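Local coordinates for protein peptidase M14, carboxypeptidase A (Thermoplasmatales archaeon SCGC AB-540-F20, PDB 4XED) that is a predicted M14-family metallocarboxypeptidase, represented here by its calcium-bound PKD domain, a beta-sandwich module that may mediate binding rather than catalysis, at residues Tyr24-Val29 and Gly91-Thr96; Phe28-Pro33 and Ala78-Ile83; Ile38-Glu43 and Glu60-Ser65. All coordinates share one frame; numbering follows the deposited sequence. Where two conformers were deposited one is given.

Contact 1 (Tyr24-Val29 and Gly91-Thr96); sequences YNYTFV and GTLEVT
Tyr26 reaches across the interior of the PKD beta-sandwich to meet Leu93 and Val95. Strand 24-29 belongs to the three-stranded sheet. Strand 91-97 is an outermost strand of the four-stranded sheet within this chain. The contact is therefore face-to-face sheet packing, and the CA atoms of Tyr26 and Leu93 are 9.8 Å apart. No hydrogen bond crosses it.

The Tyr26 side chain runs at about a right angle to that of Leu93. One branch of the leucine does the touching: CD2 lies at the ring edge, near the ring plane, 4.0 Å from Tyr26 CE1. The Val95 and Tyr26 side chains approach from opposite directions. Val95 CG2 comes to the same ring obliquely and is also 4.0 Å from Tyr26 CE1. Thus CE1 is shared between the two aliphatic residues. In Val95, CG1 stands anti to the backbone N (chi1 178°) and CG2 lies beside that N, and both branches reach the phenol end of the tyrosine.

The Tyr26 hydroxyl is hydrogen-bonded to the backbone O of Pro15, so this buried polar group is satisfied outside the two strands. Val95 also packs on Val76 of the neighbouring strand 72-82. The closest approach across the contact is at the hydroxyl, where Val95 CG1 lies 3.6 Å from Tyr26 OH.

Contact 2 (Phe28-Pro33 and Ala78-Ile83); sequences FVTTDP and AKAKDI. With CA (calcium ion), chain B; EDO (1,2-ethanediol), chain C.
The carboxylates of Asp32 and Asp82 come together with their OD2 atoms only 3.3 Å apart. Both oxygens bind one calcium ion. Asp32 binds it with both oxygens of its carboxylate: OD1 of Asp32 is 2.6 Å from the calcium and OD2 of Asp32 is 2.4 Å from it. Asp82 uses a single oxygen, with its OD2 2.4 Å from the metal. The two carboxylate planes are turned 49° from each other. Asp32 CG is anti to its own N (chi1 -179°), whereas Asp82 CG sits between N and the carbonyl carbon (chi1 63°); these torsions bring both acids to one ion. Asn4, Asp5, Asn34 and Asp36 complete the site. Asp82 also has a polar partner in Tyr86, outside the two segments.

Away from the metal, the contact becomes apolar. Thr30 CG2 meets Ala80 CB at 3.8 Å, while the Thr30 hydroxyl is hydrogen-bonded to the backbone O of Asn8. Further on, Ala78 CB lies at the edge of the Phe28 ring, 3.7 Å from CD2 of Phe28. This end belongs to the core between the two sheets of the PKD sandwich.

The calcium probably offsets the repulsion between the two buried acids. Its bonds join the loop after strand 24-29 to segment 78-83.

Contact 3 (Ile38-Glu43 and Glu60-Ser65); sequences ITYYIE and EEVIFS
Apolar packing joins Tyr40 to Val62 and Ile42 to Phe64. These pairs lie between the two sheets of the PKD beta-sandwich, with strand 38-43 in one and strand 62-66 in the other. The CA atoms of Tyr40 and Val62 are 9.7 Å apart, and side chains bridge the gap. Val62 offers one methyl, CG2, which comes obliquely to the Tyr40 ring and lies 4.0 Å from CE2 of Tyr40. Ile42 meets Phe64 with the end of its longer branch. Ile42 CD1 is 3.7 Å from Phe64 CD2 and 3.9 Å from Phe64 CE2, so it meets the CD2-CE2 side of the ring, at an oblique approach. The extended Ile42 chain (chi2 167°) carries CD1 out to this position. Ile42 also packs on Ala78 and Phe28, and Phe64 on Ile53 and Tyr56.

The polar link is made through water. Tyr40 OH and Glu60 O are 4.0 Å apart, and a water joins them. Tyr40 OH donates to this water at 2.7 Å, and the water donates to Glu60 O at 2.7 Å. The water lies in the plane of the tyrosine ring, at its edge. Thr30 N is also hydrogen-bonded to Tyr40 OH.

The tyrosine hydroxyl is therefore both donor and acceptor. It gives its proton to the water and receives the N-H of Thr30, which satisfies this buried polar group and ties the ring to two parts of the backbone.

In the fold
After strand 11-13 the chain enters strand 24-29, where contacts 1 and 2 both begin. It leaves through the loop to Pro33 and enters strand 38-43. Contact 3 closes the shortest loop when the chain arrives at 60-65. Contact 2 closes next, at 78-83, and contact 1 last, at 91-96. Contact 3 thus falls within the spans of both others. Contacts 1 and 2 overlap at Phe28 and Val29. All three join the three-stranded sheet, or the loop leading from it, to the four-stranded sheet. Backbone pairing links them within each sheet: strand 24-29 beside 62-66, and strand 72-82 between 38-43 and 91-97.

Contact 1 (Tyr24-Val29 and Gly91-Thr96)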
ATOM      1  N   TYR A  24     -10.786   7.472  -4.736  1.00  9.38           N
ATOM      2  CA  TYR A  24     -11.014   6.739  -3.474  1.00  8.78           C
ATOM      3  C   TYR A  24      -9.764   6.734  -2.607  1.00  8.15           C
ATOM      4  O   TYR A  24      -8.651   6.777  -3.122  1.00  8.39           O
ATOM      5  CB  TYR A  24     -11.474   5.303  -3.778  1.00 10.05           C
ATOM      6  CG  TYR A  24     -12.821   5.264  -4.499  1.00 11.91           C
ATOM      7  CD1 TYR A  24     -14.030   5.509  -3.817  1.00 11.85           C
ATOM      8  CD2 TYR A  24     -12.887   4.976  -5.843  1.00 10.98           C
ATOM      9  CE1 TYR A  24     -15.242   5.479  -4.464  1.00 11.22           C
ATOM     10  CE2 TYR A  24     -14.100   4.967  -6.513  1.00 12.19           C
ATOM     11  CZ  TYR A  24     -15.268   5.209  -5.811  1.00 11.18           C
ATOM     12  OH  TYR A  24     -16.467   5.169  -6.484  1.00 12.40           O
ATOM     13  N   ASN A  25      -9.970   6.687  -1.294  1.00  7.94           N
ATOM     14  CA  ASN A  25      -8.883   6.731  -0.302  1.00  8.14           C
ATOM     15  C   ASN A  25      -8.565   5.366   0.260  1.00  6.75           C
ATOM     16  O   ASN A  25      -9.454   4.624   0.657  1.00  8.14           O
ATOM     17  CB  ASN A  25      -9.307   7.607   0.877  1.00  7.85           C
ATOM     18  CG  ASN A  25      -9.492   9.027   0.497  1.00 10.21           C
ATOM     19  OD1 ASN A  25      -8.640   9.612  -0.156  1.00 12.53           O
ATOM     20  ND2 ASN A  25     -10.589   9.610   0.921  1.00 11.10           N
ATOM     21  N   TYR A  26      -7.270   5.071   0.323  1.00  6.89           N
ATOM     22  CA  TYR A  26      -6.744   3.819   0.873  1.00  6.22           C
ATOM     23  C   TYR A  26      -5.813   4.114   2.048  1.00  4.98           C
ATOM     24  O   TYR A  26      -4.954   4.981   1.968  1.00  6.39           O
ATOM     25  CB  TYR A  26      -6.072   2.983  -0.263  1.00  6.13           C
ATOM     26  CG  TYR A  26      -7.147   2.599  -1.244  1.00  5.93           C
ATOM     27  CD1 TYR A  26      -7.893   1.449  -1.077  1.00  5.95           C
ATOM     28  CD2 TYR A  26      -7.502   3.452  -2.274  1.00  7.05           C
ATOM     29  CE1 TYR A  26      -8.980   1.172  -1.876  1.00  6.41           C
ATOM     30  CE2 TYR A  26      -8.586   3.166  -3.126  1.00  7.00           C
ATOM     31  CZ  TYR A  26      -9.321   2.047  -2.903  1.00  6.42           C
ATOM     32  OH  TYR A  26     -10.402   1.795  -3.742  1.00  7.87           O
ATOM     33  N   THR A  27      -6.016   3.344   3.105  1.00  6.09           N
ATOM     34  CA  THR A  27      -5.253   3.470   4.332  1.00  6.55           C
ATOM     35  C   THR A  27      -4.235   2.336   4.391  1.00  6.75           C
ATOM     36  O   THR A  27      -4.604   1.161   4.246  1.00  6.44           O
ATOM     37  CB  THR A  27      -6.184   3.403   5.543  1.00  7.44           C
ATOM     38  OG1 THR A  27      -7.130   4.466   5.467  1.00  8.76           O
ATOM     39  CG2 THR A  27      -5.389   3.488   6.827  1.00  9.22           C
ATOM     40  N   PHE A  28      -2.959   2.693   4.596  1.00  5.58           N
ATOM     41  CA  PHE A  28      -1.853   1.735   4.613  1.00  6.16           C
ATOM     42  C   PHE A  28      -1.184   1.816   5.968  1.00  6.52           C
ATOM     43  O   PHE A  28      -0.901   2.929   6.462  1.00  6.75           O
ATOM     44  CB  PHE A  28      -0.813   2.069   3.537  1.00  7.13           C
ATOM     45  CG  PHE A  28      -1.350   2.012   2.127  1.00  6.48           C
ATOM     46  CD1 PHE A  28      -2.017   3.089   1.568  1.00  5.70           C
ATOM     47  CD2 PHE A  28      -1.177   0.892   1.334  1.00  6.15           C
ATOM     48  CE1 PHE A  28      -2.526   3.050   0.284  1.00  5.51           C
ATOM     49  CE2 PHE A  28      -1.691   0.848   0.047  1.00  7.26           C
ATOM     50  CZ  PHE A  28      -2.355   1.947  -0.464  1.00  6.47           C
ATOM     51  N   VAL A  29      -0.862   0.670   6.550  1.00  6.23           N
ATOM     52  CA  VAL A  29      -0.048   0.708   7.763  1.00  6.51           C
ATOM     53  C   VAL A  29       0.648  -0.607   8.033  1.00  6.40           C
ATOM     54  O   VAL A  29       0.112  -1.685   7.764  1.00  7.36           O
ATOM     55  CB  VAL A  29      -0.890   1.091   9.014  1.00  6.89           C
ATOM     56  CG1 VAL A  29      -1.974   0.065   9.276  1.00  9.03           C
ATOM     57  CG2 VAL A  29      -0.016   1.306  10.268  1.00  8.61           C
ATOM     58  N   GLY A  91       0.965  -6.996   1.350  1.00  5.20           N
ATOM     59  CA  GLY A  91      -0.443  -7.005   1.705  1.00  5.05           C
ATOM     60  C   GLY A  91      -1.223  -6.657   0.454  1.00  4.90           C
ATOM     61  O   GLY A  91      -0.696  -5.962  -0.426  1.00  7.35           O
ATOM     62  N   THR A  92      -2.445  -7.164   0.321  1.00  5.02           N
ATOM     63  CA  THR A  92      -3.219  -6.975  -0.903  1.00  5.66           C
ATOM     64  C   THR A  92      -4.698  -6.720  -0.637  1.00  5.50           C
ATOM     65  O   THR A  92      -5.276  -7.235   0.347  1.00  6.48           O
ATOM     66  CB  THR A  92      -3.088  -8.185  -1.879  1.00  7.99           C
ATOM     67  OG1 THR A  92      -3.940  -9.261  -1.484  1.00 12.00           O
ATOM     68  CG2 THR A  92      -1.652  -8.700  -1.988  1.00  7.29           C
ATOM     69  N   LEU A  93      -5.296  -5.922  -1.521  1.00  5.25           N
ATOM     70  CA  LEU A  93      -6.730  -5.639  -1.519  1.00  5.85           C
ATOM     71  C   LEU A  93      -7.198  -5.566  -2.952  1.00  4.68           C
ATOM     72  O   LEU A  93      -6.658  -4.801  -3.750  1.00  6.66           O
ATOM     73  CB  LEU A  93      -6.988  -4.295  -0.847  1.00  6.36           C
ATOM     74  CG  LEU A  93      -8.447  -3.911  -0.626  1.00  7.07           C
ATOM     75  CD1 LEU A  93      -9.159  -4.820   0.378  1.00  8.12           C
ATOM     76  CD2 LEU A  93      -8.575  -2.456  -0.193  1.00  9.93           C
ATOM     77  N   GLU A  94      -8.247  -6.324  -3.267  1.00  5.44           N
ATOM     78  CA  GLU A  94      -8.817  -6.340  -4.619  1.00  7.44           C
ATOM     79  C   GLU A  94      -9.918  -5.283  -4.748  1.00  7.22           C
ATOM     80  O   GLU A  94     -10.894  -5.290  -3.985  1.00  8.67           O
ATOM     81  CB  GLU A  94      -9.349  -7.734  -4.904  1.00 10.87           C
ATOM     82  CG  GLU A  94     -10.005  -7.916  -6.221  1.00 17.34           C
ATOM     83  CD  GLU A  94     -10.966  -9.103  -6.212  1.00 23.67           C
ATOM     84  OE1 GLU A  94     -12.132  -8.955  -5.734  1.00 24.26           O
ATOM     85  OE2 GLU A  94     -10.535 -10.177  -6.675  1.00 24.27           O
ATOM     86  N   VAL A  95      -9.765  -4.403  -5.730  1.00  6.86           N
ATOM     87  CA  VAL A  95     -10.705  -3.304  -5.946  1.00  7.03           C
ATOM     88  C   VAL A  95     -11.346  -3.460  -7.324  1.00  8.65           C
ATOM     89  O   VAL A  95     -10.656  -3.531  -8.349  1.00  9.29           O
ATOM     90  CB  VAL A  95      -9.944  -1.984  -5.903  1.00  7.79           C
ATOM     91  CG1 VAL A  95     -10.855  -0.824  -6.170  1.00 11.82           C
ATOM     92  CG2 VAL A  95      -9.283  -1.811  -4.516  1.00  9.14           C
ATOM     93  N   THR A  96     -12.673  -3.518  -7.349  1.00  8.20           N
ATOM     94  CA  THR A  96     -13.434  -3.710  -8.586  1.00  8.23           C
ATOM     95  C   THR A  96     -14.029  -2.380  -9.066  1.00  9.26           C
ATOM     96  O   THR A  96     -14.647  -1.651  -8.314  1.00 11.39           O
ATOM     97  CB  THR A  96     -14.552  -4.748  -8.377  1.00 10.72           C
ATOM     98  OG1 THR A  96     -13.958  -5.981  -7.953  1.00 13.95           O
ATOM     99  CG2 THR A  96     -15.317  -4.978  -9.640  1.00 12.74           C
TER

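Contact 2 (Phe28-Pro33 and Ala78-Ile83)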
ATOM      1  N   PHE A  28      -2.959   2.693   4.596  1.00  5.58           N
ATOM      2  CA  PHE A  28      -1.853   1.735   4.613  1.00  6.16           C
ATOM      3  C   PHE A  28      -1.184   1.816   5.968  1.00  6.52           C
ATOM      4  O   PHE A  28      -0.901   2.929   6.462  1.00  6.75           O
ATOM      5  CB  PHE A  28      -0.813   2.069   3.537  1.00  7.13           C
ATOM      6  CG  PHE A  28      -1.350   2.012   2.127  1.00  6.48           C
ATOM      7  CD1 PHE A  28      -2.017   3.089   1.568  1.00  5.70           C
ATOM      8  CD2 PHE A  28      -1.177   0.892   1.334  1.00  6.15           C
ATOM      9  CE1 PHE A  28      -2.526   3.050   0.284  1.00  5.51           C
ATOM     10  CE2 PHE A  28      -1.691   0.848   0.047  1.00  7.26           C
ATOM     11  CZ  PHE A  28      -2.355   1.947  -0.464  1.00  6.47           C
ATOM     12  N   VAL A  29      -0.862   0.670   6.550  1.00  6.23           N
ATOM     13  CA  VAL A  29      -0.048   0.708   7.763  1.00  6.51           C
ATOM     14  C   VAL A  29       0.648  -0.607   8.033  1.00  6.40           C
ATOM     15  O   VAL A  29       0.112  -1.685   7.764  1.00  7.36           O
ATOM     16  CB  VAL A  29      -0.890   1.091   9.014  1.00  6.89           C
ATOM     17  CG1 VAL A  29      -1.974   0.065   9.276  1.00  9.03           C
ATOM     18  CG2 VAL A  29      -0.016   1.306  10.268  1.00  8.61           C
ATOM     19  N   THR A  30       1.870  -0.509   8.542  1.00  7.07           N
ATOM     20  CA  THR A  30       2.528  -1.648   9.112  1.00  6.51           C
ATOM     21  C   THR A  30       3.399  -1.182  10.271  1.00  5.64           C
ATOM     22  O   THR A  30       3.512   0.019  10.525  1.00  7.62           O
ATOM     23  CB  THR A  30       3.342  -2.413   8.061  1.00  7.46           C
ATOM     24  OG1 THR A  30       3.590  -3.718   8.581  1.00  8.17           O
ATOM     25  CG2 THR A  30       4.670  -1.731   7.730  1.00  9.46           C
ATOM     26  N   THR A  31       3.984  -2.148  10.962  1.00  6.30           N
ATOM     27  CA  THR A  31       4.996  -1.893  11.974  1.00  5.69           C
ATOM     28  C   THR A  31       6.262  -2.662  11.631  1.00  7.37           C
ATOM     29  O   THR A  31       6.243  -3.682  10.956  1.00  7.33           O
ATOM     30  CB  THR A  31       4.521  -2.324  13.388  1.00  7.02           C
ATOM     31  OG1 THR A  31       4.299  -3.730  13.434  1.00  8.68           O
ATOM     32  CG2 THR A  31       3.230  -1.657  13.770  1.00  8.51           C
ATOM     33  N   ASP A  32       7.383  -2.137  12.112  1.00  7.67           N
ATOM     34  CA  ASP A  32       8.640  -2.854  12.090  1.00  6.83           C
ATOM     35  C   ASP A  32       8.924  -3.380  13.493  1.00  9.07           C
ATOM     36  O   ASP A  32       8.793  -2.622  14.445  1.00  8.90           O
ATOM     37  CB  ASP A  32       9.745  -1.910  11.597  1.00  7.03           C
ATOM     38  CG  ASP A  32      11.107  -2.589  11.518  1.00  7.55           C
ATOM     39  OD1 ASP A  32      11.803  -2.657  12.568  1.00  9.81           O
ATOM     40  OD2 ASP A  32      11.483  -3.104  10.431  1.00  8.80           O
ATOM     41  N   PRO A  33       9.370  -4.645  13.630  1.00  8.95           N
ATOM     42  CA  PRO A  33       9.563  -5.232  14.960  1.00 10.18           C
ATOM     43  C   PRO A  33      10.614  -4.538  15.789  1.00 10.68           C
ATOM     44  O   PRO A  33      10.594  -4.685  17.012  1.00 13.26           O
ATOM     45  CB  PRO A  33      10.008  -6.663  14.653  1.00 12.07           C
ATOM     46  CG  PRO A  33       9.451  -6.976  13.327  1.00 13.64           C
ATOM     47  CD  PRO A  33       9.493  -5.670  12.572  1.00  9.46           C
ATOM     48  N   ALA A  78       0.832  -3.649  -1.251  1.00  5.55           N
ATOM     49  CA  ALA A  78       1.804  -2.825  -0.564  1.00  4.96           C
ATOM     50  C   ALA A  78       2.790  -3.684   0.190  1.00  4.81           C
ATOM     51  O   ALA A  78       2.422  -4.629   0.868  1.00  5.45           O
ATOM     52  CB  ALA A  78       1.124  -1.858   0.381  1.00  6.90           C
ATOM     53  N   LYS A  79       4.066  -3.329   0.067  1.00  4.83           N
ATOM     54  CA  LYS A  79       5.147  -3.908   0.888  1.00  4.72           C
ATOM     55  C   LYS A  79       5.925  -2.759   1.532  1.00  5.16           C
ATOM     56  O   LYS A  79       5.749  -1.596   1.142  1.00  6.03           O
ATOM     57  CB  LYS A  79       6.045  -4.842   0.078  1.00  7.03           C
ATOM     58  CG  LYS A  79       6.811  -4.159  -1.024  1.00  6.35           C
ATOM     59  CD  LYS A  79       7.739  -5.118  -1.777  1.00  8.35           C
ATOM     60  CE  LYS A  79       8.282  -4.444  -3.058  1.00  9.66           C
ATOM     61  NZ  LYS A  79       9.358  -5.291  -3.699  1.00 12.10           N
ATOM     62  N   ALA A  80       6.740  -3.082   2.531  1.00  5.21           N
ATOM     63  CA  ALA A  80       7.469  -2.047   3.235  1.00  6.31           C
ATOM     64  C   ALA A  80       8.910  -2.530   3.416  1.00  6.10           C
ATOM     65  O   ALA A  80       9.197  -3.732   3.482  1.00  7.86           O
ATOM     66  CB  ALA A  80       6.849  -1.781   4.584  1.00  6.73           C
ATOM     67  N   LYS A  81       9.845  -1.592   3.555  1.00  6.92           N
ATOM     68  CA  LYS A  81      11.210  -1.949   3.897  1.00  7.31           C
ATOM     69  C   LYS A  81      11.707  -0.969   4.929  1.00  6.57           C
ATOM     70  O   LYS A  81      11.331   0.196   4.959  1.00  7.44           O
ATOM     71  CB  LYS A  81      12.123  -1.970   2.684  1.00  9.56           C
ATOM     72  CG  LYS A  81      12.515  -0.619   2.160  1.00 10.46           C
ATOM     73  CD  LYS A  81      13.375  -0.757   0.895  1.00 12.09           C
ATOM     74  CE  LYS A  81      13.646   0.591   0.309  1.00 14.50           C
ATOM     75  NZ  LYS A  81      14.544   0.507  -0.877  1.00 21.70           N
ATOM     76  N   ASP A  82      12.540  -1.460   5.819  1.00  7.13           N
ATOM     77  CA  ASP A  82      13.094  -0.584   6.816  1.00  7.27           C
ATOM     78  C   ASP A  82      14.328   0.173   6.305  1.00  7.71           C
ATOM     79  O   ASP A  82      14.658   0.103   5.147  1.00  8.35           O
ATOM     80  CB  ASP A  82      13.369  -1.366   8.108  1.00  7.34           C
ATOM     81  CG  ASP A  82      14.394  -2.484   7.971  1.00  8.70           C
ATOM     82  OD1 ASP A  82      15.170  -2.533   7.004  1.00  8.33           O
ATOM     83  OD2 ASP A  82      14.448  -3.311   8.910  1.00  9.65           O
ATOM     84  N   ILE A  83      15.002   0.908   7.194  1.00  9.88           N
ATOM     85  CA  ILE A  83      16.114   1.758   6.819  1.00 11.40           C
ATOM     86  C   ILE A  83      17.290   0.933   6.330  1.00 11.11           C
ATOM     87  O   ILE A  83      18.062   1.403   5.494  1.00 12.93           O
ATOM     88  CB  ILE A  83      16.535   2.669   8.003  1.00 14.65           C
ATOM     89  CG1 ILE A  83      15.343   3.522   8.437  1.00 16.01           C
ATOM     90  CG2 ILE A  83      17.731   3.536   7.652  1.00 18.18           C
ATOM     91  CD1 ILE A  83      14.605   4.250   7.278  1.00 16.95           C
TER
HETATM   92 CA    CA B 101      13.726  -3.726  11.126  1.00  8.38          CA
HETATM   93  C1  EDO C 102       9.742  -3.806  -7.013  1.00 32.83           C
HETATM   94  O1  EDO C 102      10.414  -3.754  -5.765  1.00 29.92           O
HETATM   95  C2  EDO C 102       8.489  -4.647  -6.835  1.00 33.00           C
HETATM   96  O2  EDO C 102       8.095  -5.182  -8.107  1.00 33.46           O

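Contact 3 (Ile38-Glu43 and Glu60-Ser65)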
ATOM      1  N   ILE A  38      10.098   3.141   8.131  0.52  8.35           N
ATOM      2  CA  ILE A  38       9.941   2.343   6.908  0.52  6.62           C
ATOM      3  C   ILE A  38       9.440   3.164   5.719  0.52  6.67           C
ATOM      4  O   ILE A  38       8.829   4.225   5.884  0.52  7.31           O
ATOM      5  CB  ILE A  38       9.004   1.075   7.078  0.52  7.97           C
ATOM      6  CG1 ILE A  38       7.499   1.422   7.125  0.52  7.84           C
ATOM      7  CG2 ILE A  38       9.423   0.258   8.291  0.52  7.80           C
ATOM      8  CD1 ILE A  38       7.029   2.108   8.369  0.52  8.28           C
ATOM      9  N   THR A  39       9.690   2.647   4.519  1.00  6.25           N
ATOM     10  CA  THR A  39       9.144   3.185   3.286  1.00  6.97           C
ATOM     11  C   THR A  39       8.212   2.126   2.693  1.00  6.97           C
ATOM     12  O   THR A  39       8.377   0.937   2.957  1.00  7.35           O
ATOM     13  CB  THR A  39      10.215   3.585   2.251  1.00  8.36           C
ATOM     14  OG1 THR A  39      11.104   2.489   2.005  1.00  9.88           O
ATOM     15  CG2 THR A  39      10.997   4.803   2.742  1.00 10.45           C
ATOM     16  N   TYR A  40       7.234   2.565   1.910  1.00  6.37           N
ATOM     17  CA  TYR A  40       6.259   1.685   1.294  1.00  6.70           C
ATOM     18  C   TYR A  40       6.405   1.658  -0.226  1.00  6.02           C
ATOM     19  O   TYR A  40       6.684   2.678  -0.845  1.00  7.38           O
ATOM     20  CB  TYR A  40       4.833   2.146   1.621  1.00  6.59           C
ATOM     21  CG  TYR A  40       4.442   2.047   3.077  1.00  7.06           C
ATOM     22  CD1 TYR A  40       3.899   0.871   3.600  1.00  7.29           C
ATOM     23  CD2 TYR A  40       4.612   3.123   3.932  1.00  7.60           C
ATOM     24  CE1 TYR A  40       3.525   0.776   4.936  1.00  7.07           C
ATOM     25  CE2 TYR A  40       4.255   3.039   5.279  1.00  6.88           C
ATOM     26  CZ  TYR A  40       3.701   1.862   5.770  1.00  6.93           C
ATOM     27  OH  TYR A  40       3.331   1.688   7.087  1.00  8.55           O
ATOM     28  N   TYR A  41       6.182   0.482  -0.799  1.00  5.83           N
ATOM     29  CA  TYR A  41       6.102   0.292  -2.250  1.00  5.56           C
ATOM     30  C   TYR A  41       4.677  -0.168  -2.501  1.00  5.39           C
ATOM     31  O   TYR A  41       4.265  -1.214  -2.011  1.00  5.83           O
ATOM     32  CB  TYR A  41       7.132  -0.723  -2.756  1.00  6.70           C
ATOM     33  CG  TYR A  41       7.209  -0.811  -4.244  1.00  5.90           C
ATOM     34  CD1 TYR A  41       6.196  -1.410  -4.982  1.00  8.22           C
ATOM     35  CD2 TYR A  41       8.318  -0.318  -4.935  1.00  9.49           C
ATOM     36  CE1 TYR A  41       6.262  -1.506  -6.330  1.00 10.19           C
ATOM     37  CE2 TYR A  41       8.394  -0.414  -6.328  1.00 12.90           C
ATOM     38  CZ  TYR A  41       7.346  -1.010  -7.016  1.00 10.86           C
ATOM     39  OH  TYR A  41       7.365  -1.157  -8.388  1.00 13.22           O
ATOM     40  N   ILE A  42       3.905   0.658  -3.204  1.00  5.84           N
ATOM     41  CA  ILE A  42       2.497   0.403  -3.488  1.00  4.76           C
ATOM     42  C   ILE A  42       2.322   0.190  -4.995  1.00  5.46           C
ATOM     43  O   ILE A  42       2.799   0.994  -5.807  1.00  6.45           O
ATOM     44  CB  ILE A  42       1.638   1.581  -3.023  1.00  5.53           C
ATOM     45  CG1 ILE A  42       1.786   1.774  -1.501  1.00  9.24           C
ATOM     46  CG2 ILE A  42       0.181   1.428  -3.461  1.00  7.34           C
ATOM     47  CD1 ILE A  42       1.230   3.082  -1.016  1.00 11.13           C
ATOM     48  N   GLU A  43       1.587  -0.865  -5.349  1.00  5.81           N
ATOM     49  CA  GLU A  43       1.081  -1.104  -6.704  1.00  5.57           C
ATOM     50  C   GLU A  43      -0.414  -0.846  -6.694  1.00  5.92           C
ATOM     51  O   GLU A  43      -1.135  -1.401  -5.865  1.00  6.42           O
ATOM     52  CB  GLU A  43       1.305  -2.551  -7.124  1.00  6.43           C
ATOM     53  CG  GLU A  43       2.732  -2.954  -7.265  1.00  7.26           C
ATOM     54  CD  GLU A  43       2.892  -4.429  -7.568  1.00  8.71           C
ATOM     55  OE1 GLU A  43       1.918  -5.208  -7.409  1.00 10.02           O
ATOM     56  OE2 GLU A  43       4.001  -4.816  -7.983  1.00  9.57           O
ATOM     57  N   GLU A  60       2.614   4.208  11.800  1.00  7.31           N
ATOM     58  CA  GLU A  60       1.896   5.370  11.325  1.00  8.03           C
ATOM     59  C   GLU A  60       0.994   5.041  10.157  1.00  7.93           C
ATOM     60  O   GLU A  60       1.449   4.496   9.159  1.00  8.93           O
ATOM     61  CB  GLU A  60       2.903   6.438  10.914  1.00  9.62           C
ATOM     62  CG  GLU A  60       2.287   7.734  10.409  1.00 11.73           C
ATOM     63  CD  GLU A  60       3.330   8.754   9.941  1.00 12.82           C
ATOM     64  OE1 GLU A  60       4.562   8.506  10.126  1.00 15.21           O
ATOM     65  OE2 GLU A  60       2.889   9.763   9.368  1.00 15.22           O
ATOM     66  N   GLU A  61      -0.291   5.344  10.273  1.00  7.07           N
ATOM     67  CA  GLU A  61      -1.226   5.128   9.156  1.00  7.11           C
ATOM     68  C   GLU A  61      -1.026   6.222   8.122  1.00  6.79           C
ATOM     69  O   GLU A  61      -0.948   7.408   8.475  1.00  7.60           O
ATOM     70  CB  GLU A  61      -2.678   5.104   9.619  1.00  8.51           C
ATOM     71  CG  GLU A  61      -3.036   3.909  10.489  1.00 10.29           C
ATOM     72  CD  GLU A  61      -4.516   3.919  10.872  1.00 11.15           C
ATOM     73  OE1 GLU A  61      -4.936   4.806  11.672  1.00 12.94           O
ATOM     74  OE2 GLU A  61      -5.277   3.067  10.365  1.00 10.83           O
ATOM     75  N   VAL A  62      -0.894   5.809   6.870  1.00  6.44           N
ATOM     76  CA  VAL A  62      -0.708   6.753   5.782  1.00  7.07           C
ATOM     77  C   VAL A  62      -1.817   6.510   4.775  1.00  7.00           C
ATOM     78  O   VAL A  62      -2.100   5.364   4.409  1.00  8.51           O
ATOM     79  CB  VAL A  62       0.710   6.654   5.178  1.00  8.95           C
ATOM     80  CG1 VAL A  62       1.730   6.998   6.196  1.00 12.39           C
ATOM     81  CG2 VAL A  62       1.009   5.319   4.690  1.00 10.69           C
ATOM     82  N   ILE A  63      -2.460   7.590   4.328  1.00  8.09           N
ATOM     83  CA  ILE A  63      -3.631   7.505   3.473  1.00 10.24           C
ATOM     84  C   ILE A  63      -3.294   8.100   2.127  1.00 11.27           C
ATOM     85  O   ILE A  63      -2.873   9.260   2.051  1.00 15.74           O
ATOM     86  CB  ILE A  63      -4.879   8.165   4.140  1.00 12.77           C
ATOM     87  CG1 ILE A  63      -5.138   7.428   5.487  1.00 14.74           C
ATOM     88  CG2 ILE A  63      -6.040   8.147   3.193  1.00 17.40           C
ATOM     89  CD1 ILE A  63      -6.125   7.944   6.460  1.00 18.06           C
ATOM     90  N   PHE A  64      -3.454   7.317   1.063  1.00 10.52           N
ATOM     91  CA  PHE A  64      -3.252   7.769  -0.309  1.00 12.63           C
ATOM     92  C   PHE A  64      -4.468   7.481  -1.144  1.00 12.11           C
ATOM     93  O   PHE A  64      -5.088   6.434  -0.984  1.00 10.89           O
ATOM     94  CB  PHE A  64      -2.058   7.069  -0.927  1.00 13.27           C
ATOM     95  CG  PHE A  64      -0.787   7.309  -0.199  1.00 18.56           C
ATOM     96  CD1 PHE A  64      -0.268   8.590  -0.050  1.00 23.77           C
ATOM     97  CD2 PHE A  64      -0.115   6.246   0.344  1.00 15.92           C
ATOM     98  CE1 PHE A  64       0.915   8.793   0.640  1.00 26.89           C
ATOM     99  CE2 PHE A  64       1.054   6.430   1.021  1.00 21.89           C
ATOM    100  CZ  PHE A  64       1.574   7.710   1.182  1.00 25.81           C
ATOM    101  N   SER A  65      -4.799   8.411  -2.036  1.00 12.35           N
ATOM    102  CA  SER A  65      -5.937   8.246  -2.907  1.00 11.54           C
ATOM    103  C   SER A  65      -5.517   7.806  -4.309  1.00 10.05           C
ATOM    104  O   SER A  65      -4.373   7.995  -4.712  1.00 11.01           O
ATOM    105  CB  SER A  65      -6.750   9.532  -2.963  1.00 13.51           C
ATOM    106  OG  SER A  65      -5.998  10.627  -3.450  1.00 17.30           O
TER
HETATM  107  O   HOH W   1       4.000   3.812   8.558  1.00  9.73           O